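PDB 4ZAD: ferulic acid decarboxylase 1 from Candida dubliniensis, which binds prenylated FMN and manganese and probably catalyses the reversible decarboxylation of cinnamic, coumaric and ferulic acids to the corresponding vinyl aromatics. Local coordinates for residues 189-194 / 451-456. Numbering follows the deposited sequence.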
loop_
_atom_site.group_PDB
_atom_site.type_symbol
_atom_site.label_atom_id
_atom_site.label_comp_id
_atom_site.label_asym_id
_atom_site.label_seq_id
_atom_site.Cartn_x
_atom_site.Cartn_y
_atom_site.Cartn_z
ATOM N N THR A 189 -35.121 -9.197 4.880
ATOM C CA THR A 189 -34.504 -8.551 6.039
ATOM C C THR A 189 -33.139 -8.033 5.643
ATOM O O THR A 189 -32.465 -8.593 4.771
ATOM C CB THR A 189 -34.314 -9.497 7.273
ATOM O OG1 THR A 189 -33.704 -8.755 8.344
ATOM C CG2 THR A 189 -33.417 -10.688 6.954
ATOM N N GLY A 190 -32.728 -6.962 6.299
ATOM C CA GLY A 190 -31.441 -6.376 6.041
ATOM C C GLY A 190 -31.051 -5.536 7.214
ATOM O O GLY A 190 -31.828 -5.365 8.141
ATOM N N LEU A 191 -29.832 -5.012 7.171
ATOM C CA LEU A 191 -29.338 -4.076 8.176
ATOM C C LEU A 191 -30.125 -2.773 8.258
ATOM O O LEU A 191 -30.455 -2.155 7.235
ATOM C CB LEU A 191 -27.892 -3.687 7.864
ATOM C CG LEU A 191 -26.751 -4.596 8.288
ATOM C CD1 LEU A 191 -25.481 -3.929 7.773
ATOM C CD2 LEU A 191 -26.713 -4.737 9.783
ATOM N N VAL A 192 -30.320 -2.341 9.500
ATOM C CA VAL A 192 -31.024 -1.143 9.871
ATOM C C VAL A 192 -30.326 -0.722 11.157
ATOM O O VAL A 192 -30.745 -1.133 12.242
ATOM C CB VAL A 192 -32.524 -1.471 10.126
ATOM C CG1 VAL A 192 -33.266 -0.263 10.702
ATOM C CG2 VAL A 192 -33.221 -2.032 8.817
ATOM N N ILE A 193 -29.222 0.036 11.072
ATOM C CA ILE A 193 -28.429 0.352 12.284
ATOM C C ILE A 193 -28.183 1.829 12.446
ATOM O O ILE A 193 -28.274 2.591 11.524
ATOM C CB ILE A 193 -27.086 -0.422 12.336
ATOM C CG1 ILE A 193 -26.120 0.036 11.232
ATOM C CG2 ILE A 193 -27.342 -1.967 12.159
ATOM C CD1 ILE A 193 -24.732 -0.580 11.266
ATOM N N ASN A 194 -27.899 2.231 13.662
ATOM C CA ASN A 194 -27.529 3.585 13.955
ATOM C C ASN A 194 -26.231 3.882 13.239
ATOM O O ASN A 194 -25.417 2.976 13.058
ATOM C CB ASN A 194 -27.357 3.782 15.459
ATOM C CG ASN A 194 -28.678 3.880 16.192
ATOM O OD1 ASN A 194 -29.601 4.514 15.709
ATOM N ND2 ASN A 194 -28.768 3.274 17.382
ATOM N N PHE A 451 -17.039 1.794 14.142
ATOM C CA PHE A 451 -17.819 1.206 13.036
ATOM C C PHE A 451 -17.883 -0.289 13.282
ATOM O O PHE A 451 -16.886 -0.983 13.154
ATOM C CB PHE A 451 -17.152 1.526 11.689
ATOM C CG PHE A 451 -17.916 1.049 10.453
ATOM C CD1 PHE A 451 -19.298 1.003 10.422
ATOM C CD2 PHE A 451 -17.214 0.732 9.288
ATOM C CE1 PHE A 451 -19.968 0.602 9.249
ATOM C CE2 PHE A 451 -17.862 0.334 8.135
ATOM C CZ PHE A 451 -19.234 0.275 8.104
ATOM N N ALA A 452 -19.061 -0.763 13.670
ATOM C CA ALA A 452 -19.308 -2.199 13.968
ATOM C C ALA A 452 -18.952 -3.207 12.877
ATOM O O ALA A 452 -18.720 -4.352 13.207
ATOM C CB ALA A 452 -20.784 -2.433 14.403
ATOM N N LEU A 453 -18.944 -2.821 11.606
ATOM C CA LEU A 453 -18.478 -3.749 10.562
ATOM C C LEU A 453 -16.948 -3.919 10.478
ATOM O O LEU A 453 -16.501 -4.971 10.029
ATOM C CB LEU A 453 -19.024 -3.391 9.185
ATOM C CG LEU A 453 -20.446 -3.857 8.817
ATOM C CD1 LEU A 453 -21.548 -3.205 9.718
ATOM C CD2 LEU A 453 -20.718 -3.590 7.310
ATOM N N ALA A 454 -16.144 -2.932 10.889
ATOM C CA ALA A 454 -14.683 -3.095 10.884
ATOM C C ALA A 454 -14.388 -4.444 11.478
ATOM O O ALA A 454 -14.906 -4.758 12.556
ATOM C CB ALA A 454 -13.981 -2.052 11.715
ATOM N N PRO A 455 -13.563 -5.258 10.782
ATOM C CA PRO A 455 -13.272 -6.558 11.311
ATOM C C PRO A 455 -12.628 -6.521 12.675
ATOM O O PRO A 455 -13.012 -7.327 13.556
ATOM C CB PRO A 455 -12.333 -7.137 10.258
ATOM C CG PRO A 455 -12.840 -6.566 9.025
ATOM C CD PRO A 455 -13.146 -5.171 9.369
ATOM N N PHE A 456 -11.668 -5.604 12.849
ATOM C CA PHE A 456 -10.956 -5.495 14.118
ATOM C C PHE A 456 -11.926 -5.204 15.269
ATOM O O PHE A 456 -11.641 -5.569 16.406
ATOM C CB PHE A 456 -9.787 -4.482 14.061
ATOM C CG PHE A 456 -10.138 -3.131 13.465
ATOM C CD1 PHE A 456 -10.926 -2.236 14.151
ATOM C CD2 PHE A 456 -9.626 -2.742 12.241
ATOM C CE1 PHE A 456 -11.212 -0.991 13.599
ATOM C CE2 PHE A 456 -9.907 -1.490 11.699
ATOM C CZ PHE A 456 -10.694 -0.631 12.355
#
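Leu191 and Ile193 converge on Leu453 in a thin apolar contact, three methyl tips meeting across the gap between two chain segments. Leu191 CD1 lies 4.4 Å from Leu453 CD1, and the same Leu453 methyl stands 4.4 Å from Ile193 CD1. Both side chains are extended toward Leu453: Leu191 holds CD1 anti to CA (chi2 178°), and Ile193 does the same with its own CD1 (chi2 175°). Behind the tips, Leu191 CD2 rests 3.7 Å from Ile193 CG2, so the two residues present a joint apolar surface. The approach is loose, burying 104 Å² in all, and no hydrogen bond crosses it; the nearest CA atoms, those of Ile193 and Ala452, are 9.6 Å apart.

Segment 189-194 leaves strand 187-189 of the FMN-binding domain, and 451-456 belongs to the C-terminal domain, so the contact bridges the interdomain cleft of a UbiD-type decarboxylase. Leu191 touches the prenylated flavin itself, while Leu453 packs on Glu289, the predicted proton donor, consistent with the leucine pair lining the edge of the active site.

Within 451-456, a backbone bond and a CB-over-ring contact hold the turn that carries Leu453. Phe451 to Ala454 form a type I beta turn, closed by a bond from Ala454 N to Phe451 O of 3.1 Å. Within it, Leu453 CB sits 3.8 Å above one face of the Phe451 ring, displaced toward its rim. Ala454 is the N-cap of helix 455-458, whose Pro455 and Phe456 pack on Phe477 and His436 of the second subunit.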